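Local coordinates for protein putative N-acetylmuramoyl-L-alanine amidase,autolysin cwp6 (PDB 5J72) that probably cleaves the amide bond between N-acetylmuramic acid and L-alanine in peptidoglycan with a zinc-dependent amidase domain, and carries cell wall-anchoring CWB2 modules, at residues K201-G212 against I225-I236; I391-V399 against G421-I430. One frame throughout, in Å; residues are numbered along the deposited sequence. Where two conformers were deposited one is given.

Both contacts lie in the cell wall-binding part of the chain, in series and without touching; their nearest atoms are about 16 Å apart. Contact 1 pairs two parallel strands, 207-211 and 232-236, the second at an outer edge of its four-stranded sheet. Its chemistry is mainly backbone hydrogen bonding, with aliphatic side chains on both faces and a few polar side chains and a water among them. Contact 2 lies nearer the centre of the chain. There strand 391-394 and the loop after it meet helix 424-433, with methyl groups doing most of the work and one backbone hydrogen bond between the segments. Each contact has a buried apolar part and a more exposed margin.

Contact 1 of 2, residues K201-G212 against I225-I236; sequences KRLNPSDVIIIG and IKSAVNVNVTRI
Strands 207-211 and 232-236 run parallel and are joined by backbone hydrogen bonds. Asn232 N donates to Ser206 O, and Val208 N to Asn232 O. Thr234 N then reaches Val208 O at 2.8 Å, and Ile210 N reaches Thr234 O at 2.9 Å with an N-H...O angle of 172°. Ile236 N to Ile210 O and Gly212 N to Ile236 O complete the series.

Apolar contacts lie on both faces. On one, Val208 CG2 meets Val231 CG2 and Ile225 CG2, while Ile210 CD1 presses on Val233 CG1 at 3.5 Å. On the other, Ile209 and Ile236 lie side by side and touch through CG2 and CD1 at 3.7 Å. Helix 241-253 also packs on Ile236.

Polar side chains add further bonds. Lys201 bends at its last torsion (chi4 -71°), which brings NZ onto a lone pair of Ala228 O at 2.9 Å. Arg235 NH1 donates to Gly212 O at 3.0 Å. This oxygen lies near the guanidinium plane, but the donor stands above the carbonyl plane. The same NH1 also bonds Val217 O. On the face that carries Ile209, water 1 links Asp207 OD2, Asn232 O and Thr234 OG1, and lies 2.7 Å from Thr234 OG1.

Strand 207-211, helix 219-228 and strand 232-236 form a beta-alpha-beta unit in the parallel sheet of a CWB2 module.

Contact 2 of 2, residues I391-V399 against G421-I430; sequences ILITPKTYV and GMKDSVINSI
Val399 CG2 and Ile430 CG1 meet at 3.8 Å in the apolar centre. Val399 CG2 also touches Val426 CG1. Ile430 CD1 closes a triangle of methyls with Leu392 CD2 and Thr394 CG2, 4.1 Å from each. Thr394 turns its methyl to the second segment, where CG2 meets Met422 CE at 3.6 Å. The two side chains cross at about a right angle. Met422 is extended as far as SD and bends at chi3 (-64°), which carries CE to the threonine. Val368 of strand 362-370 also packs on Met422.

Farther out, Val426 CG2 rests on the backbone of the loop, 3.4 Å from Thr397 C. The hydroxyl of Thr394 points back into its own segment. OG1 donates to a lone pair of Tyr398 O at 2.9 Å and also bonds Ser400 N, so two bonds hold it.

At the polar edge, Lys423 N donates to Lys396 O at 2.9 Å, with an almost straight N-H...O angle of 179°. Lys423 is the N-cap residue of helix 424-433. The aliphatic part of Lys396 runs beside Gly421 O, and its NZ forms a salt bridge with Asp372.

The chemistry implies a mainly apolar union of loop and helix, with one backbone bond fixing the loop against the helix start.

Contact 1 of 2, residues K201-G212 against I225-I236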
loop_
_atom_site.group_PDB
_atom_site.type_symbol
_atom_site.label_atom_id
_atom_site.label_comp_id
_atom_site.label_asym_id
_atom_site.label_seq_id
_atom_site.Cartn_x
_atom_site.Cartn_y
_atom_site.Cartn_z
ATOM N N LYS A 201 29.918 -3.737 -2.788
ATOM C CA LYS A 201 30.967 -4.765 -2.947
ATOM C C LYS A 201 30.399 -6.198 -2.916
ATOM O O LYS A 201 30.788 -7.072 -3.724
ATOM C CB LYS A 201 31.995 -4.660 -1.774
ATOM C CG LYS A 201 32.886 -3.415 -1.951
ATOM C CD LYS A 201 33.942 -3.355 -0.748
ATOM C CE LYS A 201 34.989 -2.249 -0.922
ATOM N NZ LYS A 201 35.992 -2.522 -2.037
ATOM N N ARG A 202 29.482 -6.433 -2.003
ATOM C CA ARG A 202 28.890 -7.779 -1.876
ATOM C C ARG A 202 28.115 -8.173 -3.144
ATOM O O ARG A 202 28.217 -9.323 -3.567
ATOM C CB ARG A 202 27.894 -7.800 -0.668
ATOM C CG ARG A 202 27.577 -9.244 -0.214
ATOM C CD ARG A 202 26.352 -9.270 0.750
ATOM N NE ARG A 202 25.129 -8.802 0.095
ATOM C CZ ARG A 202 24.427 -9.553 -0.749
ATOM N NH1 ARG A 202 23.360 -9.050 -1.354
ATOM N NH2 ARG A 202 24.796 -10.819 -0.998
ATOM N N LEU A 203 27.352 -7.235 -3.725
ATOM C CA LEU A 203 26.537 -7.545 -4.945
ATOM C C LEU A 203 27.414 -7.773 -6.169
ATOM O O LEU A 203 26.917 -8.360 -7.133
ATOM C CB LEU A 203 25.587 -6.353 -5.304
ATOM C CG LEU A 203 24.485 -6.162 -4.233
ATOM C CD1 LEU A 203 23.799 -4.814 -4.391
ATOM C CD2 LEU A 203 23.430 -7.244 -4.399
ATOM N N ASN A 204 28.646 -7.250 -6.151
ATOM C CA ASN A 204 29.627 -7.337 -7.265
ATOM C C ASN A 204 28.986 -6.932 -8.633
ATOM O O ASN A 204 28.979 -7.699 -9.595
ATOM C CB ASN A 204 30.171 -8.727 -7.388
ATOM C CG ASN A 204 31.478 -8.650 -8.282
ATOM O OD1 ASN A 204 32.267 -7.688 -8.125
ATOM N ND2 ASN A 204 31.664 -9.502 -9.177
ATOM N N PRO A 205 28.390 -5.758 -8.703
ATOM C CA PRO A 205 27.770 -5.368 -9.983
ATOM C C PRO A 205 28.815 -4.983 -11.016
ATOM O O PRO A 205 29.966 -4.686 -10.667
ATOM C CB PRO A 205 26.947 -4.123 -9.590
ATOM C CG PRO A 205 27.773 -3.513 -8.468
ATOM C CD PRO A 205 28.281 -4.717 -7.681
ATOM N N SER A 206 28.397 -4.934 -12.250
ATOM C CA SER A 206 29.208 -4.451 -13.399
ATOM C C SER A 206 28.793 -3.003 -13.685
ATOM O O SER A 206 29.561 -2.241 -14.272
ATOM C CB SER A 206 28.811 -5.218 -14.672
ATOM O OG SER A 206 29.331 -6.520 -14.608
ATOM N N ASP A 207 27.558 -2.613 -13.294
ATOM C CA ASP A 207 27.062 -1.272 -13.670
ATOM C C ASP A 207 26.244 -0.643 -12.577
ATOM O O ASP A 207 25.431 -1.338 -11.938
ATOM C CB ASP A 207 26.128 -1.434 -14.917
ATOM C CG ASP A 207 26.831 -1.846 -16.194
ATOM O OD1 ASP A 207 26.979 -3.055 -16.424
ATOM O OD2 ASP A 207 27.246 -0.944 -16.963
ATOM N N VAL A 208 26.434 0.635 -12.317
ATOM C CA VAL A 208 25.600 1.387 -11.382
ATOM C C VAL A 208 24.857 2.458 -12.233
ATOM O O VAL A 208 25.465 3.126 -13.111
ATOM C CB VAL A 208 26.432 2.026 -10.226
ATOM C CG1 VAL A 208 25.655 3.113 -9.527
ATOM C CG2 VAL A 208 26.827 0.958 -9.212
ATOM N N ILE A 209 23.541 2.613 -11.990
ATOM C CA ILE A 209 22.731 3.559 -12.753
ATOM C C ILE A 209 22.275 4.566 -11.706
ATOM O O ILE A 209 21.558 4.279 -10.721
ATOM C CB ILE A 209 21.542 2.875 -13.501
ATOM C CG1 ILE A 209 22.038 1.861 -14.505
ATOM C CG2 ILE A 209 20.646 3.937 -14.205
ATOM C CD1 ILE A 209 22.205 0.399 -13.890
ATOM N N ILE A 210 22.748 5.800 -11.880
ATOM C CA ILE A 210 22.383 6.871 -10.984
ATOM C C ILE A 210 21.150 7.611 -11.549
ATOM O O ILE A 210 21.101 7.905 -12.741
ATOM C CB ILE A 210 23.531 7.889 -10.837
ATOM C CG1 ILE A 210 24.701 7.243 -10.044
ATOM C CG2 ILE A 210 22.985 9.106 -10.136
ATOM C CD1 ILE A 210 25.974 8.021 -10.220
ATOM N N ILE A 211 20.169 7.856 -10.696
ATOM C CA ILE A 211 18.955 8.583 -11.100
ATOM C C ILE A 211 19.119 9.969 -10.493
ATOM O O ILE A 211 19.252 10.088 -9.275
ATOM C CB ILE A 211 17.685 7.892 -10.582
ATOM C CG1 ILE A 211 17.579 6.463 -11.160
ATOM C CG2 ILE A 211 16.395 8.776 -10.939
ATOM C CD1 ILE A 211 17.674 6.394 -12.665
ATOM N N GLY A 212 19.101 11.000 -11.325
ATOM C CA GLY A 212 19.293 12.351 -10.804
ATOM C C GLY A 212 20.479 12.998 -11.520
ATOM O O GLY A 212 21.421 12.319 -11.972
ATOM N N ILE A 225 31.774 5.642 -5.339
ATOM C CA ILE A 225 31.143 4.394 -5.778
ATOM C C ILE A 225 32.212 3.588 -6.526
ATOM O O ILE A 225 32.370 2.403 -6.252
ATOM C CB ILE A 225 29.982 4.760 -6.720
ATOM C CG1 ILE A 225 28.793 5.350 -5.846
ATOM C CG2 ILE A 225 29.518 3.508 -7.535
ATOM C CD1 ILE A 225 27.716 5.946 -6.750
ATOM N N LYS A 226 32.946 4.225 -7.456
ATOM C CA LYS A 226 33.960 3.436 -8.215
ATOM C C LYS A 226 35.094 2.958 -7.308
ATOM O O LYS A 226 35.764 1.967 -7.629
ATOM C CB LYS A 226 34.514 4.258 -9.375
ATOM C CG LYS A 226 33.446 4.486 -10.416
ATOM C CD LYS A 226 33.976 5.440 -11.477
ATOM C CE LYS A 226 33.290 5.148 -12.770
ATOM N NZ LYS A 226 33.310 6.309 -13.688
ATOM N N SER A 227 35.333 3.631 -6.179
ATOM C CA SER A 227 36.376 3.140 -5.279
ATOM C C SER A 227 35.892 1.932 -4.623
ATOM O O SER A 227 36.694 1.071 -4.262
ATOM C CB SER A 227 36.702 4.151 -4.187
ATOM O OG SER A 227 37.509 5.133 -4.802
ATOM N N ALA A 228 34.594 1.825 -4.434
ATOM C CA ALA A 228 34.083 0.616 -3.813
ATOM C C ALA A 228 34.131 -0.527 -4.799
ATOM O O ALA A 228 34.638 -1.596 -4.450
ATOM C CB ALA A 228 32.630 0.824 -3.329
ATOM N N VAL A 229 33.597 -0.333 -6.017
ATOM C CA VAL A 229 33.558 -1.365 -7.056
ATOM C C VAL A 229 33.749 -0.594 -8.335
ATOM O O VAL A 229 33.011 0.377 -8.561
ATOM C CB VAL A 229 32.221 -2.153 -7.064
ATOM C CG1 VAL A 229 32.260 -3.280 -8.111
ATOM C CG2 VAL A 229 31.955 -2.735 -5.666
ATOM N N ASN A 230 34.746 -0.994 -9.182
ATOM C CA ASN A 230 35.050 -0.220 -10.380
ATOM C C ASN A 230 34.073 -0.475 -11.496
ATOM O O ASN A 230 34.429 -0.977 -12.567
ATOM C CB ASN A 230 36.465 -0.530 -10.863
ATOM C CG ASN A 230 36.922 0.493 -11.867
ATOM O OD1 ASN A 230 36.503 1.676 -11.766
ATOM N ND2 ASN A 230 37.773 0.184 -12.830
ATOM N N VAL A 231 32.805 -0.075 -11.253
ATOM C CA VAL A 231 31.759 -0.282 -12.247
ATOM C C VAL A 231 31.680 0.816 -13.324
ATOM O O VAL A 231 32.245 1.882 -13.165
ATOM C CB VAL A 231 30.393 -0.198 -11.498
ATOM C CG1 VAL A 231 30.226 -1.381 -10.518
ATOM C CG2 VAL A 231 30.284 1.166 -10.752
ATOM N N ASN A 232 30.935 0.527 -14.393
ATOM C CA ASN A 232 30.556 1.525 -15.370
ATOM C C ASN A 232 29.429 2.295 -14.739
ATOM O O ASN A 232 28.473 1.660 -14.228
ATOM C CB ASN A 232 30.014 0.875 -16.580
ATOM C CG ASN A 232 31.091 0.124 -17.294
ATOM O OD1 ASN A 232 30.794 -0.949 -17.828
ATOM N ND2 ASN A 232 32.344 0.576 -17.269
ATOM N N VAL A 233 29.490 3.632 -14.738
ATOM C CA VAL A 233 28.407 4.381 -14.144
ATOM C C VAL A 233 27.525 5.059 -15.213
ATOM O O VAL A 233 28.026 5.901 -15.983
ATOM C CB VAL A 233 28.937 5.426 -13.171
ATOM C CG1 VAL A 233 27.785 6.296 -12.698
ATOM C CG2 VAL A 233 29.612 4.762 -11.972
ATOM N N THR A 234 26.232 4.702 -15.293
ATOM C CA THR A 234 25.305 5.328 -16.240
ATOM C C THR A 234 24.565 6.369 -15.484
ATOM O O THR A 234 24.347 6.242 -14.257
ATOM C CB THR A 234 24.325 4.274 -16.785
ATOM O OG1 THR A 234 25.037 3.462 -17.731
ATOM C CG2 THR A 234 23.095 4.887 -17.493
ATOM N N ARG A 235 24.122 7.449 -16.146
ATOM C CA ARG A 235 23.373 8.460 -15.390
ATOM C C ARG A 235 22.148 8.823 -16.212
ATOM O O ARG A 235 22.247 8.999 -17.436
ATOM C CB ARG A 235 24.177 9.762 -15.153
ATOM C CG ARG A 235 23.410 10.716 -14.194
ATOM C CD ARG A 235 24.098 12.080 -14.043
ATOM N NE ARG A 235 25.345 11.976 -13.289
ATOM C CZ ARG A 235 25.431 12.217 -11.991
ATOM N NH1 ARG A 235 24.353 12.572 -11.302
ATOM N NH2 ARG A 235 26.594 12.103 -11.364
ATOM N N ILE A 236 21.010 8.893 -15.552
ATOM C CA ILE A 236 19.724 9.221 -16.187
ATOM C C ILE A 236 19.203 10.323 -15.306
ATOM O O ILE A 236 18.882 10.097 -14.150
ATOM C CB ILE A 236 18.739 8.065 -16.214
ATOM C CG1 ILE A 236 19.302 6.879 -17.044
ATOM C CG2 ILE A 236 17.415 8.579 -16.835
ATOM C CD1 ILE A 236 18.595 5.591 -16.739
HETATM O O HOH W 1 26.315 1.726 -16.121
#

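Contact 2 of 2, residues I391-V399 against G421-I430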
loop_
_atom_site.group_PDB
_atom_site.type_symbol
_atom_site.label_atom_id
_atom_site.label_comp_id
_atom_site.label_asym_id
_atom_site.label_seq_id
_atom_site.Cartn_x
_atom_site.Cartn_y
_atom_site.Cartn_z
ATOM N N ILE A 391 2.730 -2.608 -1.953
ATOM C CA ILE A 391 3.264 -1.963 -0.765
ATOM C C ILE A 391 2.060 -1.256 -0.079
ATOM O O ILE A 391 1.318 -0.512 -0.731
ATOM C CB ILE A 391 4.315 -0.904 -1.160
ATOM C CG1 ILE A 391 5.582 -1.644 -1.707
ATOM C CG2 ILE A 391 4.703 -0.020 0.070
ATOM C CD1 ILE A 391 6.622 -0.617 -2.295
ATOM N N LEU A 392 1.887 -1.510 1.205
ATOM C CA LEU A 392 0.875 -0.840 2.023
ATOM C C LEU A 392 1.587 0.180 2.849
ATOM O O LEU A 392 2.629 -0.143 3.422
ATOM C CB LEU A 392 0.240 -1.886 2.941
ATOM C CG LEU A 392 -0.942 -1.303 3.753
ATOM C CD1 LEU A 392 -1.997 -2.357 3.864
ATOM C CD2 LEU A 392 -0.383 -0.866 5.130
ATOM N N ILE A 393 1.071 1.442 2.924
ATOM C CA ILE A 393 1.730 2.400 3.785
ATOM C C ILE A 393 0.755 2.790 4.930
ATOM O O ILE A 393 -0.442 2.866 4.696
ATOM C CB ILE A 393 2.183 3.692 3.045
ATOM C CG1 ILE A 393 1.009 4.367 2.296
ATOM C CG2 ILE A 393 3.318 3.286 2.013
ATOM C CD1 ILE A 393 1.418 5.781 1.695
ATOM N N THR A 394 1.289 3.043 6.113
ATOM C CA THR A 394 0.417 3.398 7.232
ATOM C C THR A 394 1.313 4.061 8.219
ATOM O O THR A 394 2.532 3.886 8.206
ATOM C CB THR A 394 -0.274 2.138 7.785
ATOM O OG1 THR A 394 -1.378 2.539 8.616
ATOM C CG2 THR A 394 0.695 1.231 8.590
ATOM N N PRO A 395 0.739 4.902 9.104
ATOM C CA PRO A 395 1.638 5.543 10.066
ATOM C C PRO A 395 2.256 4.543 11.051
ATOM O O PRO A 395 1.761 3.444 11.224
ATOM C CB PRO A 395 0.697 6.579 10.780
ATOM C CG PRO A 395 -0.364 6.852 9.765
ATOM C CD PRO A 395 -0.624 5.463 9.176
ATOM N N LYS A 396 3.289 4.978 11.749
ATOM C CA LYS A 396 3.990 4.085 12.690
ATOM C C LYS A 396 3.113 3.612 13.840
ATOM O O LYS A 396 3.295 2.507 14.316
ATOM C CB LYS A 396 5.177 4.830 13.325
ATOM C CG LYS A 396 6.210 5.321 12.365
ATOM C CD LYS A 396 7.344 5.919 13.188
ATOM C CE LYS A 396 7.306 7.410 13.140
ATOM N NZ LYS A 396 8.576 7.945 12.595
ATOM N N THR A 397 2.137 4.448 14.282
ATOM C CA THR A 397 1.366 4.077 15.473
ATOM C C THR A 397 -0.036 3.576 15.244
ATOM O O THR A 397 -0.669 3.216 16.223
ATOM C CB THR A 397 1.346 5.287 16.456
ATOM O OG1 THR A 397 0.569 6.314 15.828
ATOM C CG2 THR A 397 2.760 5.853 16.757
ATOM N N TYR A 398 -0.574 3.521 14.013
ATOM C CA TYR A 398 -1.890 2.923 13.855
ATOM C C TYR A 398 -2.140 2.410 12.458
ATOM O O TYR A 398 -1.472 2.854 11.518
ATOM C CB TYR A 398 -3.039 3.949 14.206
ATOM C CG TYR A 398 -3.089 5.174 13.308
ATOM C CD1 TYR A 398 -2.248 6.258 13.530
ATOM C CD2 TYR A 398 -4.008 5.263 12.263
ATOM C CE1 TYR A 398 -2.313 7.403 12.740
ATOM C CE2 TYR A 398 -4.085 6.410 11.469
ATOM C CZ TYR A 398 -3.232 7.472 11.716
ATOM O OH TYR A 398 -3.267 8.596 10.940
ATOM N N VAL A 399 -3.047 1.489 12.308
ATOM C CA VAL A 399 -3.416 1.015 10.998
ATOM C C VAL A 399 -4.439 2.019 10.476
ATOM O O VAL A 399 -5.484 2.234 11.116
ATOM C CB VAL A 399 -4.031 -0.381 11.040
ATOM C CG1 VAL A 399 -4.510 -0.807 9.623
ATOM C CG2 VAL A 399 -3.016 -1.383 11.597
ATOM N N GLY A 421 10.598 1.226 13.285
ATOM C CA GLY A 421 9.830 2.349 13.819
ATOM C C GLY A 421 8.346 2.087 13.903
ATOM O O GLY A 421 7.677 2.723 14.709
ATOM N N MET A 422 7.815 1.189 13.062
ATOM C CA MET A 422 6.413 0.883 13.124
ATOM C C MET A 422 6.156 0.073 14.407
ATOM O O MET A 422 6.934 -0.832 14.713
ATOM C CB MET A 422 5.967 0.076 11.888
ATOM C CG MET A 422 4.450 -0.176 11.885
ATOM S SD MET A 422 3.855 -0.650 10.245
ATOM C CE MET A 422 4.210 0.794 9.359
ATOM N N LYS A 423 5.085 0.379 15.159
ATOM C CA LYS A 423 4.830 -0.351 16.410
ATOM C C LYS A 423 4.499 -1.793 16.178
ATOM O O LYS A 423 3.867 -2.126 15.184
ATOM C CB LYS A 423 3.634 0.268 17.175
ATOM C CG LYS A 423 3.803 1.746 17.456
ATOM C CD LYS A 423 5.152 2.056 18.028
ATOM C CE LYS A 423 5.034 2.464 19.468
ATOM N NZ LYS A 423 5.542 3.845 19.655
ATOM N N ASP A 424 4.892 -2.672 17.122
ATOM C CA ASP A 424 4.615 -4.102 16.999
ATOM C C ASP A 424 3.189 -4.319 16.846
ATOM O O ASP A 424 2.704 -5.193 16.140
ATOM C CB ASP A 424 5.073 -4.853 18.291
ATOM C CG ASP A 424 6.582 -4.970 18.455
ATOM O OD1 ASP A 424 7.310 -4.687 17.485
ATOM O OD2 ASP A 424 7.031 -5.339 19.557
ATOM N N SER A 425 2.464 -3.502 17.588
ATOM C CA SER A 425 1.019 -3.490 17.641
ATOM C C SER A 425 0.391 -3.358 16.209
ATOM O O SER A 425 -0.532 -4.075 15.827
ATOM C CB SER A 425 0.628 -2.279 18.500
ATOM O OG SER A 425 -0.759 -2.070 18.477
ATOM N N VAL A 426 0.907 -2.415 15.452
ATOM C CA VAL A 426 0.428 -2.119 14.091
ATOM C C VAL A 426 0.764 -3.223 13.074
ATOM O O VAL A 426 -0.131 -3.696 12.375
ATOM C CB VAL A 426 1.111 -0.774 13.734
ATOM C CG1 VAL A 426 0.751 -0.353 12.299
ATOM C CG2 VAL A 426 0.684 0.298 14.765
ATOM N N ILE A 427 2.046 -3.627 13.023
ATOM C CA ILE A 427 2.415 -4.672 12.048
ATOM C C ILE A 427 1.673 -6.005 12.409
ATOM O O ILE A 427 1.154 -6.713 11.523
ATOM C CB ILE A 427 3.983 -4.799 11.997
ATOM C CG1 ILE A 427 4.383 -5.753 10.821
ATOM C CG2 ILE A 427 4.557 -5.303 13.328
ATOM C CD1 ILE A 427 4.076 -5.050 9.419
ATOM N N ASN A 428 1.550 -6.309 13.710
ATOM C CA ASN A 428 0.861 -7.545 14.090
ATOM C C ASN A 428 -0.590 -7.496 13.759
ATOM O O ASN A 428 -1.175 -8.507 13.400
ATOM C CB ASN A 428 1.032 -7.845 15.617
ATOM C CG ASN A 428 0.159 -9.040 15.983
ATOM O OD1 ASN A 428 -0.937 -8.866 16.551
ATOM N ND2 ASN A 428 0.509 -10.276 15.586
ATOM N N SER A 429 -1.218 -6.284 13.843
ATOM C CA SER A 429 -2.632 -6.162 13.473
ATOM C C SER A 429 -2.792 -6.477 12.003
ATOM O O SER A 429 -3.701 -7.186 11.577
ATOM C CB SER A 429 -3.133 -4.721 13.724
ATOM O OG SER A 429 -4.431 -4.570 13.197
ATOM N N ILE A 430 -1.891 -5.888 11.178
ATOM C CA ILE A 430 -1.978 -6.141 9.741
ATOM C C ILE A 430 -1.735 -7.644 9.403
ATOM O O ILE A 430 -2.450 -8.231 8.579
ATOM C CB ILE A 430 -0.914 -5.254 9.043
ATOM C CG1 ILE A 430 -1.430 -3.777 9.058
ATOM C CG2 ILE A 430 -0.758 -5.720 7.548
ATOM C CD1 ILE A 430 -0.290 -2.766 8.790
#